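Local atomic coordinates of trehalose-6-phosphate phosphatase (PDB entry 5DX9), a protein that belongs to the trehalose-phosphatase family of the HAD clan and holds a magnesium ion beside a glycan pocket at the C-terminal ends of strands of its central sheet. Residues L23-D28 with N60-I65; I193-M198 with F220-T225; D205-A210 with L263-K268. One frame throughout, in Å; residues are numbered along the deposited sequence.

Contact 1: residues L23-D28 with N60-I65; sequences LLFNYD and NVVYLI. Unlike the reference sequence in segment 23-28: Asn26 (reference Asp). With MG (magnesium ion), chain C; G6P (6-O-phosphono-alpha-D-glucopyranose), chain B; GLC (alpha-D-glucopyranose), chain D.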
loop_
_atom_site.group_PDB
_atom_site.type_symbol
_atom_site.label_atom_id
_atom_site.label_comp_id
_atom_site.label_asym_id
_atom_site.label_seq_id
_atom_site.Cartn_x
_atom_site.Cartn_y
_atom_site.Cartn_z
ATOM N N LEU A 23 -0.094 -7.237 9.564
ATOM C CA LEU A 23 0.031 -5.803 9.795
ATOM C C LEU A 23 0.569 -5.090 8.557
ATOM O O LEU A 23 1.730 -5.258 8.182
ATOM C CB LEU A 23 0.935 -5.530 11.000
ATOM C CG LEU A 23 0.540 -6.215 12.311
ATOM C CD1 LEU A 23 1.494 -5.820 13.443
ATOM C CD2 LEU A 23 -0.907 -5.897 12.669
ATOM N N LEU A 24 -0.281 -4.279 7.936
ATOM C CA LEU A 24 0.048 -3.660 6.657
ATOM C C LEU A 24 0.089 -2.141 6.752
ATOM O O LEU A 24 -0.911 -1.503 7.077
ATOM C CB LEU A 24 -0.962 -4.099 5.599
ATOM C CG LEU A 24 -1.140 -5.617 5.524
ATOM C CD1 LEU A 24 -2.292 -5.994 4.603
ATOM C CD2 LEU A 24 0.157 -6.289 5.088
ATOM N N PHE A 25 1.255 -1.570 6.465
ATOM C CA PHE A 25 1.451 -0.126 6.560
ATOM C C PHE A 25 1.856 0.515 5.239
ATOM O O PHE A 25 2.862 0.132 4.635
ATOM C CB PHE A 25 2.522 0.206 7.600
ATOM C CG PHE A 25 2.190 -0.253 8.988
ATOM C CD1 PHE A 25 1.522 0.583 9.868
ATOM C CD2 PHE A 25 2.561 -1.516 9.420
ATOM C CE1 PHE A 25 1.226 0.169 11.147
ATOM C CE2 PHE A 25 2.268 -1.937 10.699
ATOM C CZ PHE A 25 1.599 -1.096 11.564
ATOM N N ASN A 26 1.081 1.503 4.801
ATOM C CA ASN A 26 1.541 2.423 3.767
ATOM C C ASN A 26 2.676 3.238 4.363
ATOM O O ASN A 26 2.839 3.264 5.584
ATOM C CB ASN A 26 0.403 3.324 3.280
ATOM C CG ASN A 26 0.845 4.298 2.198
ATOM O OD1 ASN A 26 0.889 5.504 2.415
ATOM N ND2 ASN A 26 1.165 3.774 1.030
ATOM N N TYR A 27 3.478 3.894 3.529
ATOM C CA TYR A 27 4.570 4.681 4.088
ATOM C C TYR A 27 4.293 6.175 4.108
ATOM O O TYR A 27 4.007 6.738 5.160
ATOM C CB TYR A 27 5.883 4.440 3.348
ATOM C CG TYR A 27 7.012 5.160 4.050
ATOM C CD1 TYR A 27 7.379 4.800 5.341
ATOM C CD2 TYR A 27 7.682 6.219 3.449
ATOM C CE1 TYR A 27 8.391 5.454 6.007
ATOM C CE2 TYR A 27 8.705 6.882 4.108
ATOM C CZ TYR A 27 9.053 6.492 5.390
ATOM O OH TYR A 27 10.056 7.133 6.072
ATOM N N ASP A 28 4.405 6.821 2.952
ATOM C CA ASP A 28 4.246 8.268 2.885
ATOM C C ASP A 28 2.852 8.676 3.339
ATOM O O ASP A 28 1.860 8.089 2.912
ATOM C CB ASP A 28 4.518 8.778 1.467
ATOM C CG ASP A 28 5.923 8.464 1.002
ATOM O OD1 ASP A 28 6.876 9.008 1.598
ATOM O OD2 ASP A 28 6.073 7.676 0.043
ATOM N N ASN A 60 3.444 -11.847 14.217
ATOM C CA ASN A 60 3.154 -10.821 13.220
ATOM C C ASN A 60 3.739 -11.105 11.839
ATOM O O ASN A 60 4.856 -11.606 11.710
ATOM C CB ASN A 60 3.667 -9.464 13.706
ATOM C CG ASN A 60 2.873 -8.928 14.877
ATOM O OD1 ASN A 60 1.703 -9.263 15.050
ATOM N ND2 ASN A 60 3.504 -8.086 15.685
ATOM N N VAL A 61 2.963 -10.785 10.808
ATOM C CA VAL A 61 3.483 -10.703 9.446
ATOM C C VAL A 61 3.374 -9.258 8.987
ATOM O O VAL A 61 2.278 -8.765 8.724
ATOM C CB VAL A 61 2.731 -11.619 8.476
ATOM C CG1 VAL A 61 3.052 -11.240 7.036
ATOM C CG2 VAL A 61 3.085 -13.070 8.747
ATOM N N VAL A 62 4.513 -8.581 8.906
ATOM C CA VAL A 62 4.530 -7.140 8.696
ATOM C C VAL A 62 5.037 -6.758 7.307
ATOM O O VAL A 62 6.096 -7.209 6.870
ATOM C CB VAL A 62 5.401 -6.445 9.753
ATOM C CG1 VAL A 62 5.176 -4.943 9.724
ATOM C CG2 VAL A 62 5.096 -7.010 11.134
ATOM N N TYR A 63 4.269 -5.917 6.623
ATOM C CA TYR A 63 4.614 -5.461 5.285
ATOM C C TYR A 63 4.457 -3.956 5.163
ATOM O O TYR A 63 3.590 -3.359 5.802
ATOM C CB TYR A 63 3.734 -6.138 4.231
ATOM C CG TYR A 63 4.257 -7.448 3.688
ATOM C CD1 TYR A 63 4.819 -7.519 2.421
ATOM C CD2 TYR A 63 4.173 -8.616 4.434
ATOM C CE1 TYR A 63 5.289 -8.714 1.913
ATOM C CE2 TYR A 63 4.642 -9.816 3.935
ATOM C CZ TYR A 63 5.199 -9.861 2.674
ATOM O OH TYR A 63 5.668 -11.054 2.168
ATOM N N LEU A 64 5.301 -3.348 4.341
ATOM C CA LEU A 64 5.040 -2.006 3.851
ATOM C C LEU A 64 4.493 -2.136 2.436
ATOM O O LEU A 64 5.039 -2.880 1.622
ATOM C CB LEU A 64 6.303 -1.143 3.869
ATOM C CG LEU A 64 6.974 -0.916 5.225
ATOM C CD1 LEU A 64 8.078 0.122 5.096
ATOM C CD2 LEU A 64 5.958 -0.493 6.272
ATOM N N ILE A 65 3.398 -1.442 2.154
ATOM C CA ILE A 65 2.823 -1.442 0.817
ATOM C C ILE A 65 2.792 -0.011 0.314
ATOM O O ILE A 65 2.004 0.808 0.785
ATOM C CB ILE A 65 1.412 -2.060 0.796
ATOM C CG1 ILE A 65 1.460 -3.482 1.362
ATOM C CG2 ILE A 65 0.849 -2.065 -0.618
ATOM C CD1 ILE A 65 0.151 -4.237 1.254
HETATM MG MG MG C . 0.824 7.159 1.152
HETATM C C1 G6P B . 5.880 9.678 -2.793
HETATM C C2 G6P B . 6.860 9.106 -3.809
HETATM C C3 G6P B . 6.197 8.864 -5.151
HETATM C C4 G6P B . 5.036 7.904 -4.995
HETATM C C5 G6P B . 4.112 8.188 -3.795
HETATM C C6 G6P B . 3.552 6.888 -3.187
HETATM O O1 G6P B . 5.487 11.017 -3.101
HETATM O O2 G6P B . 7.959 10.003 -3.951
HETATM O O3 G6P B . 7.122 8.254 -6.061
HETATM O O4 G6P B . 4.330 7.979 -6.241
HETATM O O5 G6P B . 4.727 8.844 -2.674
HETATM O O6 G6P B . 4.050 6.677 -1.842
HETATM P P G6P B . 3.213 5.803 -0.753
HETATM O O1P G6P B . 4.157 5.056 0.314
HETATM O O2P G6P B . 2.320 6.714 -0.002
HETATM O O3P G6P B . 2.344 4.735 -1.586
HETATM C C1 GLC D . 4.723 11.602 -2.037
HETATM C C2 GLC D . 4.130 12.939 -2.486
HETATM C C3 GLC D . 5.214 14.000 -2.616
HETATM C C4 GLC D . 6.056 14.095 -1.351
HETATM C C5 GLC D . 6.585 12.721 -0.950
HETATM C C6 GLC D . 7.272 12.747 0.415
HETATM O O2 GLC D . 3.440 12.758 -3.737
HETATM O O3 GLC D . 4.608 15.270 -2.875
HETATM O O4 GLC D . 7.129 15.019 -1.593
HETATM O O5 GLC D . 5.525 11.771 -0.868
HETATM O O6 GLC D . 6.418 13.366 1.386
HETATM O O HOH W 1 0.551 9.145 0.541
HETATM O O HOH W 2 -0.335 6.031 -0.111
#
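With CG anti to the backbone N (chi1 -180°), Asn26, which stands where the reference sequence has Asp, turns its carboxamide toward Ile65, where ND2 meets the carbonyl O. Asn26 ND2 to Ile65 O measures 3.1 Å, with the angle at the hydrogen 152°; the donor lies in the Ile65 carbonyl plane, although the acceptor is tilted from the amide plane. ND2 also donates to O3P of G6P, at 3.0 Å. On the other arm, OD1 binds the magnesium ion at 2.1 Å and accepts from Thr30 OG1. Behind this polar end the two strands run parallel, their axes 4.8 Å apart at closest and inclined by 19°. Backbone bonds from Leu23 N to Val61 O, Tyr63 N to Leu23 O, Phe25 N to Tyr63 O and Ile65 N to Phe25 O set the register. Phe25 lays its CB on CD2 of Leu64 (3.7 Å) and brings its ring edge to CG1 of Val62. On the other face of the sheet Leu24 and Tyr63 lie side by side, CD2 of the first against CB of the second at 3.7 Å. Asp28 O, Asp212 OD1, G6P O2P and two waters complete six ligands round the metal, and Asp28 N donates to G6P O1P. In this model the amide of Asn26 is thus gripped at both ends, which should fix its rotation, and the magnesium ion would be expected to polarise its carbonyl.

Contact 2: residues I193-M198 with F220-T225; sequences IVRRLM and FRALRT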
loop_
_atom_site.group_PDB
_atom_site.type_symbol
_atom_site.label_atom_id
_atom_site.label_comp_id
_atom_site.label_asym_id
_atom_site.label_seq_id
_atom_site.Cartn_x
_atom_site.Cartn_y
_atom_site.Cartn_z
ATOM N N ILE A 193 -1.783 -7.003 -3.740
ATOM C CA ILE A 193 -0.734 -7.420 -2.820
ATOM C C ILE A 193 -1.342 -7.898 -1.507
ATOM O O ILE A 193 -0.953 -8.934 -0.969
ATOM C CB ILE A 193 0.256 -6.282 -2.536
ATOM C CG1 ILE A 193 0.945 -5.841 -3.832
ATOM C CG2 ILE A 193 1.274 -6.710 -1.493
ATOM C CD1 ILE A 193 1.621 -6.969 -4.586
ATOM N N VAL A 194 -2.302 -7.128 -1.003
ATOM C CA VAL A 194 -3.010 -7.479 0.219
ATOM C C VAL A 194 -3.668 -8.847 0.088
ATOM O O VAL A 194 -3.661 -9.641 1.026
ATOM C CB VAL A 194 -4.083 -6.433 0.567
ATOM C CG1 VAL A 194 -4.929 -6.906 1.742
ATOM C CG2 VAL A 194 -3.438 -5.079 0.854
ATOM N N ARG A 195 -4.226 -9.114 -1.087
ATOM C CA ARG A 195 -4.918 -10.372 -1.335
ATOM C C ARG A 195 -3.932 -11.528 -1.427
ATOM O O ARG A 195 -4.186 -12.612 -0.903
ATOM C CB ARG A 195 -5.755 -10.275 -2.608
ATOM C CG ARG A 195 -6.776 -9.154 -2.556
ATOM C CD ARG A 195 -8.116 -9.600 -3.092
ATOM N NE ARG A 195 -8.167 -9.559 -4.549
ATOM C CZ ARG A 195 -8.471 -8.471 -5.249
ATOM N NH1 ARG A 195 -8.739 -7.333 -4.622
ATOM N NH2 ARG A 195 -8.500 -8.519 -6.575
ATOM N N ARG A 196 -2.811 -11.292 -2.099
ATOM C CA ARG A 196 -1.718 -12.254 -2.118
ATOM C C ARG A 196 -1.305 -12.616 -0.695
ATOM O O ARG A 196 -1.133 -13.789 -0.366
ATOM C CB ARG A 196 -0.519 -11.698 -2.885
ATOM C CG ARG A 196 0.758 -12.503 -2.698
ATOM C CD ARG A 196 1.982 -11.653 -2.980
ATOM N NE ARG A 196 3.221 -12.368 -2.690
ATOM C CZ ARG A 196 3.951 -12.989 -3.607
ATOM N NH1 ARG A 196 3.570 -12.977 -4.878
ATOM N NH2 ARG A 196 5.065 -13.618 -3.257
ATOM N N LEU A 197 -1.159 -11.596 0.146
ATOM C CA LEU A 197 -0.755 -11.804 1.532
ATOM C C LEU A 197 -1.807 -12.572 2.331
ATOM O O LEU A 197 -1.464 -13.402 3.173
ATOM C CB LEU A 197 -0.463 -10.466 2.212
ATOM C CG LEU A 197 0.696 -9.669 1.614
ATOM C CD1 LEU A 197 1.153 -8.591 2.578
ATOM C CD2 LEU A 197 1.840 -10.596 1.252
HETATM N N MSE A 198 -3.083 -12.294 2.081
HETATM C CA MSE A 198 -4.149 -13.029 2.755
HETATM C C MSE A 198 -4.161 -14.494 2.320
HETATM O O MSE A 198 -4.340 -15.389 3.146
HETATM C CB MSE A 198 -5.513 -12.380 2.493
HETATM C CG MSE A 198 -5.791 -11.160 3.366
HETATM SE SE MSE A 198 -7.549 -10.341 3.080
HETATM C CE MSE A 198 -7.397 -9.914 1.180
ATOM N N PHE A 220 -8.253 -1.133 1.082
ATOM C CA PHE A 220 -9.470 -1.148 1.883
ATOM C C PHE A 220 -10.559 -1.976 1.210
ATOM O O PHE A 220 -11.281 -2.721 1.876
ATOM C CB PHE A 220 -9.964 0.277 2.134
ATOM C CG PHE A 220 -8.939 1.167 2.788
ATOM C CD1 PHE A 220 -7.922 0.624 3.558
ATOM C CD2 PHE A 220 -8.989 2.543 2.626
ATOM C CE1 PHE A 220 -6.977 1.435 4.156
ATOM C CE2 PHE A 220 -8.044 3.361 3.219
ATOM C CZ PHE A 220 -7.039 2.807 3.985
ATOM N N ARG A 221 -10.667 -1.852 -0.113
ATOM C CA ARG A 221 -11.661 -2.604 -0.866
ATOM C C ARG A 221 -11.392 -4.100 -0.806
ATOM O O ARG A 221 -12.311 -4.895 -0.623
ATOM C CB ARG A 221 -11.709 -2.148 -2.327
ATOM C CG ARG A 221 -12.704 -2.942 -3.174
ATOM C CD ARG A 221 -13.111 -2.197 -4.435
ATOM N NE ARG A 221 -11.951 -1.838 -5.238
ATOM C CZ ARG A 221 -11.571 -0.591 -5.494
ATOM N NH1 ARG A 221 -12.270 0.434 -5.026
ATOM N NH2 ARG A 221 -10.494 -0.371 -6.231
ATOM N N ALA A 222 -10.128 -4.479 -0.964
ATOM C CA ALA A 222 -9.754 -5.884 -0.924
ATOM C C ALA A 222 -10.078 -6.477 0.443
ATOM O O ALA A 222 -10.456 -7.644 0.549
ATOM C CB ALA A 222 -8.276 -6.057 -1.247
ATOM N N LEU A 223 -9.944 -5.663 1.486
ATOM C CA LEU A 223 -10.217 -6.110 2.850
ATOM C C LEU A 223 -11.707 -6.247 3.127
ATOM O O LEU A 223 -12.101 -6.741 4.184
ATOM C CB LEU A 223 -9.596 -5.152 3.863
ATOM C CG LEU A 223 -8.081 -5.262 4.009
ATOM C CD1 LEU A 223 -7.554 -4.241 5.012
ATOM C CD2 LEU A 223 -7.709 -6.676 4.419
ATOM N N ARG A 224 -12.528 -5.812 2.176
ATOM C CA ARG A 224 -13.974 -5.945 2.292
ATOM C C ARG A 224 -14.526 -7.058 1.409
ATOM O O ARG A 224 -15.353 -7.855 1.852
ATOM C CB ARG A 224 -14.655 -4.623 1.944
ATOM C CG ARG A 224 -14.515 -3.557 3.022
ATOM C CD ARG A 224 -14.748 -2.169 2.451
ATOM N NE ARG A 224 -16.018 -2.083 1.740
ATOM C CZ ARG A 224 -17.121 -1.548 2.249
ATOM N NH1 ARG A 224 -17.111 -1.044 3.477
ATOM N NH2 ARG A 224 -18.232 -1.514 1.529
ATOM N N THR A 225 -14.059 -7.116 0.165
ATOM C CA THR A 225 -14.649 -8.007 -0.829
ATOM C C THR A 225 -14.272 -9.478 -0.649
ATOM O O THR A 225 -14.711 -10.328 -1.423
ATOM C CB THR A 225 -14.266 -7.581 -2.261
ATOM O OG1 THR A 225 -12.840 -7.548 -2.390
ATOM C CG2 THR A 225 -14.838 -6.204 -2.580
#
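Ala222 CB presses against the bent chain of Arg195, 3.7 Å from CG and 3.6 Å from NH1, and it meets the guanidinium at the edge, within its plane. The second point of contact is Leu223 CD2, which touches Val194 CG1 at 3.9 Å and Met198 SE, a selenomethionine selenium, at the same distance. Val194 and Leu223 cross at about a right angle. In Met198 the last torsion turns back (chi3 -59°), which leaves CE 3.9 Å from Ala222 O. All of these are van der Waals contacts, and the small Ala222 side chain is consistent with a closest CA pair, Arg195 and Ala222, of 6.6 Å. The axes of segments 193-198 and 220-225 approach to 9.4 Å, their directions 42° apart.

One layer out, Arg195 is steadied by a salt bridge from NH2 to Glu192, within its own helix. On the partner helix Arg221 O accepts from Arg224 N, Thr225 N and Thr225 OG1; Thr225 OG1 lies 3.2 Å from Arg221 O, above that carbonyl's plane. Beneath the pair, Leu223 rests on Ile207, Cys209, Val270 and Ala272, while Val194 touches Leu24 and Met198 touches Ile207. Both helices therefore cover the same face of the parallel strands 21-25, 206-211 and 270-275, an arrangement typical of the Rossmann-like alpha/beta core of the HAD clan, in which neighbouring helices pack on each other and on the sheet.

Contact 3: residues D205-A210 with L263-K268; sequences DLIFCA and LTIRSK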
loop_
_atom_site.group_PDB
_atom_site.type_symbol
_atom_site.label_atom_id
_atom_site.label_comp_id
_atom_site.label_asym_id
_atom_site.label_seq_id
_atom_site.Cartn_x
_atom_site.Cartn_y
_atom_site.Cartn_z
ATOM N N ASP A 205 -5.980 -13.877 11.967
ATOM C CA ASP A 205 -7.241 -13.598 12.649
ATOM C C ASP A 205 -7.330 -12.139 13.094
ATOM O O ASP A 205 -8.296 -11.733 13.740
ATOM C CB ASP A 205 -7.424 -14.536 13.849
ATOM C CG ASP A 205 -6.253 -14.496 14.807
ATOM O OD1 ASP A 205 -5.185 -13.985 14.416
ATOM O OD2 ASP A 205 -6.397 -14.979 15.952
ATOM N N LEU A 206 -6.315 -11.355 12.747
ATOM C CA LEU A 206 -6.362 -9.910 12.942
ATOM C C LEU A 206 -5.620 -9.224 11.807
ATOM O O LEU A 206 -4.437 -9.485 11.587
ATOM C CB LEU A 206 -5.752 -9.505 14.283
ATOM C CG LEU A 206 -5.809 -8.009 14.600
ATOM C CD1 LEU A 206 -7.223 -7.593 14.971
ATOM C CD2 LEU A 206 -4.836 -7.640 15.703
ATOM N N ILE A 207 -6.314 -8.354 11.085
ATOM C CA ILE A 207 -5.681 -7.595 10.016
ATOM C C ILE A 207 -5.729 -6.100 10.297
ATOM O O ILE A 207 -6.795 -5.537 10.546
ATOM C CB ILE A 207 -6.339 -7.867 8.649
ATOM C CG1 ILE A 207 -6.141 -9.326 8.238
ATOM C CG2 ILE A 207 -5.752 -6.949 7.587
ATOM C CD1 ILE A 207 -6.735 -9.661 6.887
ATOM N N PHE A 208 -4.563 -5.466 10.271
ATOM C CA PHE A 208 -4.494 -4.015 10.314
ATOM C C PHE A 208 -3.908 -3.500 9.005
ATOM O O PHE A 208 -2.913 -4.030 8.512
ATOM C CB PHE A 208 -3.659 -3.527 11.496
ATOM C CG PHE A 208 -3.567 -2.032 11.584
ATOM C CD1 PHE A 208 -4.542 -1.303 12.245
ATOM C CD2 PHE A 208 -2.521 -1.350 10.982
ATOM C CE1 PHE A 208 -4.466 0.074 12.320
ATOM C CE2 PHE A 208 -2.440 0.027 11.052
ATOM C CZ PHE A 208 -3.417 0.740 11.721
ATOM N N CYS A 209 -4.541 -2.473 8.446
ATOM C CA CYS A 209 -4.091 -1.869 7.196
ATOM C C CYS A 209 -4.338 -0.370 7.233
ATOM O O CYS A 209 -5.458 0.070 7.486
ATOM C CB CYS A 209 -4.808 -2.499 5.996
ATOM S SG CYS A 209 -4.312 -1.864 4.359
ATOM N N ALA A 210 -3.292 0.412 6.987
ATOM C CA ALA A 210 -3.407 1.865 7.007
ATOM C C ALA A 210 -2.843 2.502 5.736
ATOM O O ALA A 210 -1.863 2.016 5.166
ATOM C CB ALA A 210 -2.712 2.426 8.229
ATOM N N LEU A 263 -10.160 -18.885 4.799
ATOM C CA LEU A 263 -9.598 -17.809 5.607
ATOM C C LEU A 263 -10.126 -17.854 7.036
ATOM O O LEU A 263 -11.296 -18.146 7.270
ATOM C CB LEU A 263 -9.906 -16.446 4.981
ATOM C CG LEU A 263 -9.346 -16.205 3.580
ATOM C CD1 LEU A 263 -9.634 -14.778 3.127
ATOM C CD2 LEU A 263 -7.853 -16.495 3.548
ATOM N N THR A 264 -9.249 -17.558 7.989
ATOM C CA THR A 264 -9.633 -17.510 9.392
ATOM C C THR A 264 -10.242 -16.156 9.734
ATOM O O THR A 264 -11.102 -16.049 10.608
ATOM C CB THR A 264 -8.424 -17.771 10.311
ATOM O OG1 THR A 264 -7.891 -19.074 10.043
ATOM C CG2 THR A 264 -8.828 -17.671 11.778
ATOM N N ILE A 265 -9.791 -15.125 9.027
ATOM C CA ILE A 265 -10.194 -13.754 9.317
ATOM C C ILE A 265 -11.699 -13.536 9.170
ATOM O O ILE A 265 -12.319 -14.044 8.239
ATOM C CB ILE A 265 -9.458 -12.751 8.403
ATOM C CG1 ILE A 265 -9.704 -11.322 8.874
ATOM C CG2 ILE A 265 -9.887 -12.930 6.954
ATOM C CD1 ILE A 265 -9.161 -11.044 10.256
ATOM N N ARG A 266 -12.272 -12.791 10.110
ATOM C CA ARG A 266 -13.651 -12.324 10.012
ATOM C C ARG A 266 -13.671 -10.799 10.119
ATOM O O ARG A 266 -12.755 -10.204 10.692
ATOM C CB ARG A 266 -14.530 -12.956 11.099
ATOM C CG ARG A 266 -14.840 -14.427 10.869
ATOM C CD ARG A 266 -15.513 -14.636 9.524
ATOM N NE ARG A 266 -15.774 -16.045 9.238
ATOM C CZ ARG A 266 -14.859 -16.903 8.798
ATOM N NH1 ARG A 266 -13.608 -16.505 8.601
ATOM N NH2 ARG A 266 -15.192 -18.164 8.562
ATOM N N SER A 267 -14.716 -10.181 9.572
ATOM C CA SER A 267 -14.785 -8.726 9.419
ATOM C C SER A 267 -14.464 -7.974 10.706
ATOM O O SER A 267 -13.843 -6.911 10.680
ATOM C CB SER A 267 -16.169 -8.310 8.917
ATOM O OG SER A 267 -17.096 -8.241 9.985
ATOM N N LYS A 268 -14.884 -8.541 11.828
ATOM C CA LYS A 268 -14.661 -7.931 13.130
ATOM C C LYS A 268 -13.167 -7.876 13.450
ATOM O O LYS A 268 -12.726 -7.071 14.271
ATOM C CB LYS A 268 -15.421 -8.712 14.204
ATOM C CG LYS A 268 -15.918 -7.886 15.373
ATOM C CD LYS A 268 -16.848 -8.724 16.238
ATOM C CE LYS A 268 -17.179 -8.037 17.549
ATOM N NZ LYS A 268 -17.962 -8.934 18.445
#
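Ile265 reaches across to Asp205 and Leu206 because of two torsions: CG1 stands anti to the backbone N (chi1 -170°), and the next turn (chi2 63°) swings CD1 over the peptide joining Asp205 and Leu206. CD1 comes to 3.6 Å from Asp205 C and 3.8 Å from Leu206 N, so the methyl packs on backbone. Ile207 supplies the apolar partner. Its CG1 lies beside the backbone N and the chain is extended from there, so that CD1 touches Ile265 CG1 at 3.9 Å, with the two side chains crossing at about a right angle. Ile207 belongs to a parallel strand of the HAD sheet: its backbone is hydrogen-bonded to Gly269 and Phe271, and Leu206 pairs with Leu22 on the neighbouring strand. The loop carrying Ile265 leads into strand 270-275, and Ile265 also touches Val270, so the contact covers the end of the sheet where these strands begin. Next to it, Thr264 has CG2 anti to the backbone N, facing Asp205 CB at 4.0 Å, while its OG1 is bonded to Pro202 O. Asp205 holds CG between its backbone N and carbonyl carbon (chi1 54°), and its carboxylate leads away from the loop to accept from Asn19 N and Lys20 N. The loop is braced from within by Arg266: NH1 donates to Leu263 O at 3.1 Å and to Ile265 O at 2.8 Å. Both acceptors lie close to the guanidinium plane, whereas NH1 stands above the plane of each carbonyl.

In the fold
From the N terminus, contact 1 closes first, at the end of a beta-alpha-beta unit in which helix 45-56 joins strand 21-25 to strand 60-65. Contact 2 opens much later, at 193-198, and before it closes at 220-225 the chain passes through 205-210, where contact 3 opens; contact 3 closes only at 263-268, so these two cross. Contact 1 is in series with both. Strand 206-211 lies beside strand 21-25, with Leu24 N 2.7 Å from Phe208 O, a probable hydrogen bond. Leu197 packs on Leu24 and Tyr63, and Val194 CG2 on Ile65 CD1, which ties the helix layer to the sheet shared by contacts 1 and 3.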